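Local coordinates for basic helix-loop-helix, putative, expressed (Oryza sativa subsp. japonica, PDB 5LW0), which binds ADP-ribose through the macrodomain held in this chain and probably acts in ADP-ribose signalling linked to DNA interstrand crosslink repair, at residues R36-S42 against N72-V78; A62-I66 against L222-F226. All blocks are in the same frame, centred on the assembly; numbering follows the deposited sequence.

Contact 1. Residues R36-S42 against N72-V78; sequences RTLAFPS and NIRLVLV. With AR6 ([(2R,3S,4R,5R)-5-(6-aminopurin-9-yl)-3,4-dihydroxy-oxolan-2-yl]methyl [hydroxy-[[(2R,3S,4R,5S)-3,4,5-trihydroxyoxolan-2-yl]methoxy]phosphoryl] hydrogen phosphate), chain C.
Arg36 NH1 donates to Asn72 O over 3.0 Å. It comes from above the carbonyl plane, 53° out of it. At the same end Arg74 turns side-on to Thr37. In one of the two conformers of the arginine, NE and NH2 both reach OG1 of Thr37, each at 3.0 Å, with the oxygen near the guanidinium plane, at its edge. OG1 also donates to Ile33 O, so up to three bonds meet at this hydroxyl; the two from Arg74 hold for that conformer alone. A valine in place of Thr37 would probably leave the Arg74 nitrogens without this acceptor and Ile33 O without its donor.

Backbone bonds join the two strands. Arg74 N and Val76 N donate to Arg36 O and Leu38 O, while Leu38 N and Phe40 N donate to Arg74 O and Val76 O. Val78 N closes the ladder on Phe40 O at 2.8 Å. This is a parallel pair at 19°, the two strands of a beta-alpha-beta unit in the mixed sheet of the macrodomain.

Beyond the ladder a water takes over. It accepts from Ser42 N, donates to Val78 O at 2.7 Å, and also bonds O3' of the bound ADP-ribose. Pro41 CB touches the same ribose at O4', 3.6 Å away.

On the face that carries Leu38, Phe40, Leu75 and Leu77 the packing is apolar. The Phe40 CG sits between the backbone N and the carbonyl carbon (chi1 63°), which lays the ring across Leu77. Leu77 CA makes a CH-pi contact over one face of the Phe40 ring, 4.2 Å from the ring centroid. Leu77 CD1 reaches Phe40 CE2 at 3.7 Å, and Leu75 CB meets the ring edge.

Contact 2. Residues A62-I66 against L222-F226; sequences AVADI and LFENF
Phe223 reaches from helix 208-230 to helix 52-69 and carries most of this contact. Its CB starts against Ile66, with CG1 of that residue 3.8 Å from Phe223 CB and the CD1 methyl close by. CG of Phe223 is placed anti to the carbonyl carbon (chi1 -63°), which sends the ring out between the helices. Here the other branch of Ile66 takes over. Its CG2 methyl is 3.8 Å from Phe223 CD2 and approaches the ring obliquely. The next atom, CE2 of Phe223, meets Ala62: both the CB methyl and the carbonyl O of Ala62 lie 3.9 Å from it. That O is already bonded to Ile66 N inside the helix. At the tip, CZ of Phe223 touches Val63 CG2 at 3.9 Å. The ring thus runs over one turn of the partner helix, from Ile66 to Ala62 and Val63. Sheet residues Leu38 and Leu75 also touch the Phe223 side chain. The segment axes stay 11.0 Å apart and cross at -34°, so the large ring and Ile66 bridge the distance. Two helices packed on the same face of a mixed sheet are typical of the alpha/beta/alpha sandwich of macrodomains.

Helix 52-69 runs between the two strands of contact 1, so contact 2 packs the crossover helix of that beta-alpha-beta unit against helix 208-230. The contact centres are 9 Å apart, and the two contacts touch directly. Leu75 CD1 meets Ile66 CG2 at 3.5 Å. Phe226 CZ packs against the backbone where strand 37-40 begins, 3.4 Å from Arg36 O and 3.5 Å from Leu38 N. The rings of Phe40 and Phe223 meet edge-to-face and tie the sheet layer to the helix layer. Contact 1 reaches the ADP-ribose pocket through Pro41 and Ser42. Contact 2 stands back from it: the Phe223 side chain is about 13 Å from the ligand.

Contact 1. Residues R36-S42 against N72-V78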
ATOM      1  N   ARG A  36       9.666 -11.315   1.502  1.00 16.82           N
ATOM      2  CA  ARG A  36       9.398 -10.695   2.750  1.00 16.27           C
ATOM      3  C   ARG A  36       9.424  -9.168   2.653  1.00 15.65           C
ATOM      4  O   ARG A  36       9.611  -8.510   3.615  1.00 15.36           O
ATOM      5  CB  ARG A  36      10.433 -11.171   3.796  1.00 19.49           C
ATOM      6  CG  ARG A  36      10.285 -12.660   4.154  1.00 23.07           C
ATOM      7  CD  ARG A  36      11.368 -13.174   5.073  1.00 24.31           C
ATOM      8  NE  ARG A  36      12.689 -13.205   4.451  1.00 26.88           N
ATOM      9  CZ  ARG A  36      13.695 -12.384   4.711  1.00 27.90           C
ATOM     10  NH1 ARG A  36      13.577 -11.397   5.584  1.00 29.61           N
ATOM     11  NH2 ARG A  36      14.852 -12.534   4.054  1.00 36.25           N
ATOM     12  N   THR A  37       9.124  -8.662   1.451  1.00 14.10           N
ATOM     13  CA  THR A  37       9.088  -7.271   1.181  1.00 13.93           C
ATOM     14  C   THR A  37       7.705  -6.868   0.673  1.00 14.85           C
ATOM     15  O   THR A  37       7.161  -7.491  -0.235  1.00 15.87           O
ATOM     16  CB  THR A  37      10.129  -6.841   0.113  1.00 15.77           C
ATOM     17  OG1 THR A  37      11.462  -7.221   0.501  1.00 15.54           O
ATOM     18  CG2 THR A  37      10.108  -5.312  -0.069  1.00 15.80           C
ATOM     19  N   LEU A  38       7.175  -5.823   1.295  1.00 12.84           N
ATOM     20  CA  LEU A  38       5.934  -5.190   0.876  1.00 12.02           C
ATOM     21  C   LEU A  38       6.233  -3.808   0.320  1.00 12.08           C
ATOM     22  O   LEU A  38       6.873  -3.019   0.999  1.00 13.55           O
ATOM     23  CB  LEU A  38       4.999  -4.980   2.112  1.00 11.95           C
ATOM     24  CG  LEU A  38       3.749  -4.140   1.849  1.00 11.97           C
ATOM     25  CD1 LEU A  38       2.804  -4.878   0.930  1.00 13.25           C
ATOM     26  CD2 LEU A  38       3.069  -3.810   3.172  1.00 12.96           C
ATOM     27  N   ALA A  39       5.807  -3.550  -0.885  1.00 11.76           N
ATOM     28  CA  ALA A  39       5.802  -2.173  -1.427  1.00 13.11           C
ATOM     29  C   ALA A  39       4.390  -1.640  -1.292  1.00 12.52           C
ATOM     30  O   ALA A  39       3.405  -2.317  -1.690  1.00 12.16           O
ATOM     31  CB  ALA A  39       6.239  -2.156  -2.861  1.00 13.66           C
ATOM     32  N   PHE A  40       4.267  -0.432  -0.837  1.00 12.90           N
ATOM     33  CA  PHE A  40       2.985   0.184  -0.697  1.00 11.99           C
ATOM     34  C   PHE A  40       3.041   1.634  -1.109  1.00 13.06           C
ATOM     35  O   PHE A  40       4.051   2.334  -0.876  1.00 13.48           O
ATOM     36  CB  PHE A  40       2.429   0.060   0.757  1.00 11.28           C
ATOM     37  CG  PHE A  40       3.238   0.740   1.770  1.00 11.87           C
ATOM     38  CD1 PHE A  40       4.369   0.152   2.253  1.00 12.28           C
ATOM     39  CD2 PHE A  40       2.814   1.977   2.339  1.00 12.77           C
ATOM     40  CE1 PHE A  40       5.127   0.783   3.252  1.00 13.61           C
ATOM     41  CE2 PHE A  40       3.538   2.602   3.345  1.00 13.31           C
ATOM     42  CZ  PHE A  40       4.692   1.993   3.822  1.00 13.54           C
ATOM     43  N   PRO A  41       1.923   2.156  -1.646  1.00 13.26           N
ATOM     44  CA  PRO A  41       1.811   3.573  -1.907  1.00 14.74           C
ATOM     45  C   PRO A  41       1.204   4.311  -0.716  1.00 13.99           C
ATOM     46  O   PRO A  41       0.679   3.668   0.218  1.00 15.21           O
ATOM     47  CB  PRO A  41       0.817   3.593  -3.050  1.00 16.62           C
ATOM     48  CG  PRO A  41      -0.134   2.526  -2.681  1.00 15.85           C
ATOM     49  CD  PRO A  41       0.688   1.452  -1.967  1.00 14.61           C
ATOM     50  N   SER A  42       1.210   5.640  -0.775  1.00 12.92           N
ATOM     51  CA  SER A  42       0.625   6.438   0.272  1.00 14.51           C
ATOM     52  C   SER A  42      -0.900   6.399   0.159  1.00 16.32           C
ATOM     53  O   SER A  42      -1.495   7.000  -0.725  1.00 19.99           O
ATOM     54  CB  SER A  42       1.119   7.833   0.179  1.00 14.84           C
ATOM     55  OG  SER A  42       0.504   8.685   1.145  1.00 14.53           O
ATOM     56  N   ASN A  72      12.188  -9.561  10.371  1.00 29.88           N
ATOM     57  CA  ASN A  72      12.459 -10.204   9.108  1.00 34.06           C
ATOM     58  C   ASN A  72      11.469  -9.784   8.046  1.00 26.99           C
ATOM     59  O   ASN A  72      11.161 -10.542   7.171  1.00 27.77           O
ATOM     60  CB  ASN A  72      12.443 -11.736   9.268  1.00 43.23           C
ATOM     61  CG  ASN A  72      13.434 -12.241  10.342  1.00 57.11           C
ATOM     62  OD1 ASN A  72      13.097 -13.107  11.172  1.00 72.56           O
ATOM     63  ND2 ASN A  72      14.630 -11.665  10.361  1.00 60.39           N
ATOM     64  N   ILE A  73      10.895  -8.601   8.204  1.00 21.27           N
ATOM     65  CA  ILE A  73      10.058  -8.017   7.107  1.00 19.94           C
ATOM     66  C   ILE A  73      10.690  -6.738   6.685  1.00 16.91           C
ATOM     67  O   ILE A  73      11.403  -6.100   7.441  1.00 18.18           O
ATOM     68  CB  ILE A  73       8.592  -7.763   7.504  1.00 19.33           C
ATOM     69  CG1 ILE A  73       8.485  -6.840   8.747  1.00 20.45           C
ATOM     70  CG2 ILE A  73       7.866  -9.072   7.700  1.00 21.00           C
ATOM     71  CD1 ILE A  73       7.084  -6.264   8.977  1.00 22.42           C
ATOM     72  N   ARG A  74      10.406  -6.350   5.448  1.00 14.00           N
ATOM     73  CA  ARG A  74      10.888  -5.101   4.927  0.50 14.29           C
ATOM     74  C   ARG A  74       9.725  -4.372   4.276  1.00 13.62           C
ATOM     75  O   ARG A  74       8.907  -4.981   3.596  1.00 14.05           O
ATOM     76  CB  ARG A  74      12.013  -5.361   3.897  0.50 15.28           C
ATOM     77  CG  ARG A  74      12.669  -4.124   3.375  0.50 15.31           C
ATOM     78  CD  ARG A  74      13.916  -4.499   2.509  0.50 15.72           C
ATOM     79  NE  ARG A  74      13.542  -5.233   1.298  0.50 15.05           N
ATOM     80  CZ  ARG A  74      14.352  -5.433   0.272  0.50 14.41           C
ATOM     81  NH1 ARG A  74      15.583  -4.872   0.302  0.50 14.98           N
ATOM     82  NH2 ARG A  74      13.898  -6.080  -0.825  0.50 16.01           N
ATOM     83  N   LEU A  75       9.657  -3.061   4.515  1.00 12.56           N
ATOM     84  CA  LEU A  75       8.545  -2.231   4.053  1.00 12.93           C
ATOM     85  C   LEU A  75       9.082  -1.114   3.183  1.00 13.23           C
ATOM     86  O   LEU A  75      10.002  -0.436   3.566  1.00 14.63           O
ATOM     87  CB  LEU A  75       7.822  -1.620   5.259  1.00 14.06           C
ATOM     88  CG  LEU A  75       7.309  -2.650   6.287  1.00 16.46           C
ATOM     89  CD1 LEU A  75       6.764  -1.933   7.536  1.00 17.43           C
ATOM     90  CD2 LEU A  75       6.244  -3.493   5.693  1.00 15.90           C
ATOM     91  N   VAL A  76       8.478  -0.912   2.034  1.00 12.15           N
ATOM     92  CA  VAL A  76       8.989   0.078   1.066  1.00 12.24           C
ATOM     93  C   VAL A  76       7.793   0.976   0.603  1.00 11.84           C
ATOM     94  O   VAL A  76       6.849   0.488   0.034  1.00 12.59           O
ATOM     95  CB  VAL A  76       9.637  -0.566  -0.175  1.00 13.00           C
ATOM     96  CG1 VAL A  76      10.173   0.513  -1.092  1.00 13.84           C
ATOM     97  CG2 VAL A  76      10.718  -1.520   0.210  1.00 14.24           C
ATOM     98  N   LEU A  77       7.860   2.272   0.940  1.00 11.29           N
ATOM     99  CA  LEU A  77       6.893   3.246   0.491  1.00 12.68           C
ATOM    100  C   LEU A  77       7.287   3.721  -0.911  1.00 12.75           C
ATOM    101  O   LEU A  77       8.406   4.242  -1.091  1.00 13.82           O
ATOM    102  CB  LEU A  77       6.780   4.412   1.476  1.00 11.61           C
ATOM    103  CG  LEU A  77       5.894   5.605   1.010  1.00 12.72           C
ATOM    104  CD1 LEU A  77       4.412   5.214   0.898  1.00 13.35           C
ATOM    105  CD2 LEU A  77       6.089   6.742   1.949  1.00 12.82           C
ATOM    106  N   VAL A  78       6.386   3.595  -1.856  1.00 12.48           N
ATOM    107  CA  VAL A  78       6.675   3.958  -3.219  0.50 13.60           C
ATOM    108  C   VAL A  78       5.776   5.093  -3.697  1.00 15.30           C
ATOM    109  O   VAL A  78       4.603   5.172  -3.337  1.00 15.71           O
ATOM    110  CB  VAL A  78       6.563   2.763  -4.176  0.50 14.29           C
ATOM    111  CG1 VAL A  78       7.560   1.685  -3.775  0.50 13.80           C
ATOM    112  CG2 VAL A  78       5.140   2.224  -4.228  0.50 14.52           C
TER
HETATM  113  N1  AR6 C 301       3.017   3.578  -8.626  1.00 16.95           N
HETATM  114  C2  AR6 C 301       3.280   4.111  -7.414  1.00 18.03           C
HETATM  115  N3  AR6 C 301       2.546   5.045  -6.841  1.00 18.91           N
HETATM  116  C4  AR6 C 301       1.436   5.538  -7.473  1.00 21.42           C
HETATM  117  C5  AR6 C 301       1.043   5.020  -8.747  1.00 22.40           C
HETATM  118  C6  AR6 C 301       1.903   3.975  -9.328  1.00 18.89           C
HETATM  119  N6  AR6 C 301       1.642   3.412 -10.483  1.00 19.77           N
HETATM  120  N7  AR6 C 301      -0.132   5.709  -9.131  1.00 22.08           N
HETATM  121  C8  AR6 C 301      -0.438   6.538  -8.107  1.00 20.80           C
HETATM  122  N9  AR6 C 301       0.497   6.437  -7.094  1.00 21.22           N
HETATM  123  PA  AR6 C 301      -4.474   7.116  -5.164  1.00 20.24           P
HETATM  124  PB  AR6 C 301      -6.192   7.263  -2.734  1.00 19.39           P
HETATM  125  C1' AR6 C 301       0.493   7.061  -5.788  1.00 20.94           C
HETATM  126  O1A AR6 C 301      -5.225   8.357  -5.691  1.00 22.58           O
HETATM  127  O1B AR6 C 301      -5.906   8.727  -2.503  1.00 17.94           O
HETATM  128  C1D AR6 C 301      -8.368   5.036  -6.734  1.00 39.55           C
HETATM  129  O1D AR6 C 301      -8.477   5.150  -8.137  1.00 39.06           O
HETATM  130  C2' AR6 C 301      -0.024   8.490  -5.681  1.00 19.81           C
HETATM  131  O2' AR6 C 301       0.927   9.479  -6.182  1.00 21.13           O
HETATM  132  O2A AR6 C 301      -4.251   5.957  -6.059  1.00 20.34           O
HETATM  133  O2B AR6 C 301      -6.232   6.317  -1.571  1.00 18.03           O
HETATM  134  C2D AR6 C 301      -9.491   4.094  -6.209  1.00 39.83           C
HETATM  135  O2D AR6 C 301     -10.445   3.737  -7.290  1.00 34.94           O
HETATM  136  C3' AR6 C 301      -0.338   8.569  -4.207  1.00 22.37           C
HETATM  137  O3' AR6 C 301       0.833   8.920  -3.420  1.00 21.52           O
HETATM  138  O3A AR6 C 301      -5.189   6.575  -3.804  1.00 19.65           O
HETATM  139  C3D AR6 C 301     -10.153   4.854  -5.094  1.00 33.63           C
HETATM  140  O3D AR6 C 301     -11.444   5.281  -5.614  1.00 46.89           O
HETATM  141  C4' AR6 C 301      -0.790   7.139  -3.855  1.00 20.37           C
HETATM  142  O4' AR6 C 301      -0.443   6.323  -4.951  1.00 21.19           O
HETATM  143  C4D AR6 C 301      -9.232   6.069  -4.824  1.00 30.38           C
HETATM  144  O4D AR6 C 301      -8.451   6.314  -6.018  1.00 29.21           O
HETATM  145  C5' AR6 C 301      -2.271   7.012  -3.600  1.00 22.56           C
HETATM  146  O5' AR6 C 301      -3.045   7.695  -4.605  1.00 21.21           O
HETATM  147  C5D AR6 C 301      -8.213   5.873  -3.706  1.00 22.87           C
HETATM  148  O5D AR6 C 301      -7.617   7.171  -3.489  1.00 20.97           O
HETATM  149  O   HOH W   1       2.658   6.986  -2.695  1.00 18.27           O

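Contact 2. Residues A62-I66 against L222-F226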
ATOM      1  N   ALA A  62       2.934   4.058  12.045  1.00 12.67           N
ATOM      2  CA  ALA A  62       2.443   2.685  11.765  1.00 13.92           C
ATOM      3  C   ALA A  62       3.614   1.747  11.411  1.00 14.22           C
ATOM      4  O   ALA A  62       3.644   0.586  11.803  1.00 14.97           O
ATOM      5  CB  ALA A  62       1.438   2.691  10.604  1.00 13.77           C
ATOM      6  N   VAL A  63       4.557   2.279  10.663  1.00 14.53           N
ATOM      7  CA  VAL A  63       5.765   1.507  10.287  1.00 13.47           C
ATOM      8  C   VAL A  63       6.597   1.193  11.533  1.00 14.11           C
ATOM      9  O   VAL A  63       6.992   0.052  11.755  1.00 14.83           O
ATOM     10  CB  VAL A  63       6.598   2.287   9.249  1.00 13.20           C
ATOM     11  CG1 VAL A  63       7.981   1.710   9.149  1.00 13.75           C
ATOM     12  CG2 VAL A  63       5.874   2.277   7.899  1.00 13.91           C
ATOM     13  N   ALA A  64       6.823   2.200  12.360  1.00 14.64           N
ATOM     14  CA  ALA A  64       7.603   1.980  13.591  1.00 16.86           C
ATOM     15  C   ALA A  64       6.922   0.912  14.451  1.00 16.96           C
ATOM     16  O   ALA A  64       7.599  -0.019  14.945  1.00 18.84           O
ATOM     17  CB  ALA A  64       7.730   3.260  14.362  1.00 17.97           C
ATOM     18  N   ASP A  65       5.595   1.013  14.592  1.00 15.19           N
ATOM     19  CA  ASP A  65       4.833   0.059  15.409  1.00 17.27           C
ATOM     20  C   ASP A  65       4.962  -1.381  14.884  1.00 17.11           C
ATOM     21  O   ASP A  65       5.217  -2.286  15.666  1.00 19.21           O
ATOM     22  CB  ASP A  65       3.379   0.465  15.518  1.00 18.57           C
ATOM     23  CG  ASP A  65       3.152   1.714  16.452  1.00 24.67           C
ATOM     24  OD1 ASP A  65       4.095   2.120  17.154  1.00 28.50           O
ATOM     25  OD2 ASP A  65       2.026   2.292  16.422  1.00 27.23           O
ATOM     26  N   ILE A  66       4.804  -1.629  13.558  1.00 14.96           N
ATOM     27  CA  ILE A  66       4.895  -2.959  13.056  1.00 15.53           C
ATOM     28  C   ILE A  66       6.363  -3.524  13.144  1.00 15.17           C
ATOM     29  O   ILE A  66       6.546  -4.725  13.394  1.00 17.18           O
ATOM     30  CB  ILE A  66       4.264  -3.112  11.622  1.00 16.53           C
ATOM     31  CG1 ILE A  66       4.015  -4.586  11.309  1.00 17.96           C
ATOM     32  CG2 ILE A  66       5.158  -2.562  10.556  1.00 15.55           C
ATOM     33  CD1 ILE A  66       2.764  -5.099  11.957  1.00 22.82           C
ATOM     34  N   LEU A 222      -3.141  -3.459   6.680  1.00 11.76           N
ATOM     35  CA  LEU A 222      -2.226  -3.764   5.597  1.00 11.02           C
ATOM     36  C   LEU A 222      -1.016  -4.558   6.103  1.00 12.03           C
ATOM     37  O   LEU A 222      -0.709  -5.631   5.576  1.00 12.19           O
ATOM     38  CB  LEU A 222      -1.765  -2.520   4.921  1.00 11.30           C
ATOM     39  CG  LEU A 222      -0.632  -2.631   3.926  1.00 11.07           C
ATOM     40  CD1 LEU A 222      -0.962  -3.611   2.795  1.00 10.96           C
ATOM     41  CD2 LEU A 222      -0.243  -1.268   3.426  1.00 12.01           C
ATOM     42  N   PHE A 223      -0.352  -4.029   7.106  1.00 13.28           N
ATOM     43  CA  PHE A 223       0.872  -4.626   7.581  1.00 12.21           C
ATOM     44  C   PHE A 223       0.621  -5.936   8.236  1.00 13.73           C
ATOM     45  O   PHE A 223       1.393  -6.885   8.057  1.00 13.70           O
ATOM     46  CB  PHE A 223       1.624  -3.692   8.495  1.00 12.16           C
ATOM     47  CG  PHE A 223       2.103  -2.385   7.837  1.00 11.23           C
ATOM     48  CD1 PHE A 223       2.367  -2.266   6.493  1.00 11.78           C
ATOM     49  CD2 PHE A 223       2.229  -1.247   8.618  1.00 13.22           C
ATOM     50  CE1 PHE A 223       2.808  -1.105   5.961  1.00 12.12           C
ATOM     51  CE2 PHE A 223       2.654  -0.075   8.069  1.00 13.64           C
ATOM     52  CZ  PHE A 223       2.898   0.017   6.753  1.00 12.93           C
ATOM     53  N   GLU A 224      -0.496  -6.061   8.934  1.00 14.14           N
ATOM     54  CA  GLU A 224      -0.875  -7.358   9.559  0.50 14.43           C
ATOM     55  C   GLU A 224      -1.222  -8.420   8.508  1.00 14.75           C
ATOM     56  O   GLU A 224      -0.827  -9.606   8.638  1.00 14.12           O
ATOM     57  CB  GLU A 224      -2.019  -7.192  10.553  0.50 16.39           C
ATOM     58  CG  GLU A 224      -1.623  -6.541  11.845  0.50 17.54           C
ATOM     59  CD  GLU A 224      -0.925  -7.500  12.809  0.50 17.09           C
ATOM     60  OE1 GLU A 224      -1.108  -8.731  12.696  0.50 21.76           O
ATOM     61  OE2 GLU A 224      -0.270  -6.984  13.698  0.50 22.28           O
ATOM     62  N   ASN A 225      -1.931  -8.034   7.461  1.00 13.50           N
ATOM     63  CA  ASN A 225      -2.159  -8.957   6.333  1.00 14.08           C
ATOM     64  C   ASN A 225      -0.876  -9.381   5.682  1.00 13.50           C
ATOM     65  O   ASN A 225      -0.736 -10.510   5.292  1.00 14.91           O
ATOM     66  CB  ASN A 225      -3.122  -8.318   5.333  1.00 13.86           C
ATOM     67  CG  ASN A 225      -4.547  -8.720   5.590  1.00 18.72           C
ATOM     68  OD1 ASN A 225      -4.854  -9.926   5.676  1.00 18.35           O
ATOM     69  ND2 ASN A 225      -5.464  -7.758   5.481  1.00 21.85           N
ATOM     70  N   PHE A 226       0.065  -8.465   5.545  1.00 12.20           N
ATOM     71  CA  PHE A 226       1.334  -8.791   4.924  1.00 12.51           C
ATOM     72  C   PHE A 226       2.108  -9.793   5.798  1.00 13.38           C
ATOM     73  O   PHE A 226       2.570 -10.770   5.334  1.00 14.64           O
ATOM     74  CB  PHE A 226       2.121  -7.504   4.697  1.00 13.10           C
ATOM     75  CG  PHE A 226       3.563  -7.716   4.333  1.00 14.50           C
ATOM     76  CD1 PHE A 226       3.944  -8.459   3.252  1.00 15.73           C
ATOM     77  CD2 PHE A 226       4.526  -7.185   5.154  1.00 16.40           C
ATOM     78  CE1 PHE A 226       5.339  -8.615   2.964  1.00 17.61           C
ATOM     79  CE2 PHE A 226       5.864  -7.275   4.833  1.00 19.76           C
ATOM     80  CZ  PHE A 226       6.257  -8.068   3.812  1.00 16.70           C
TER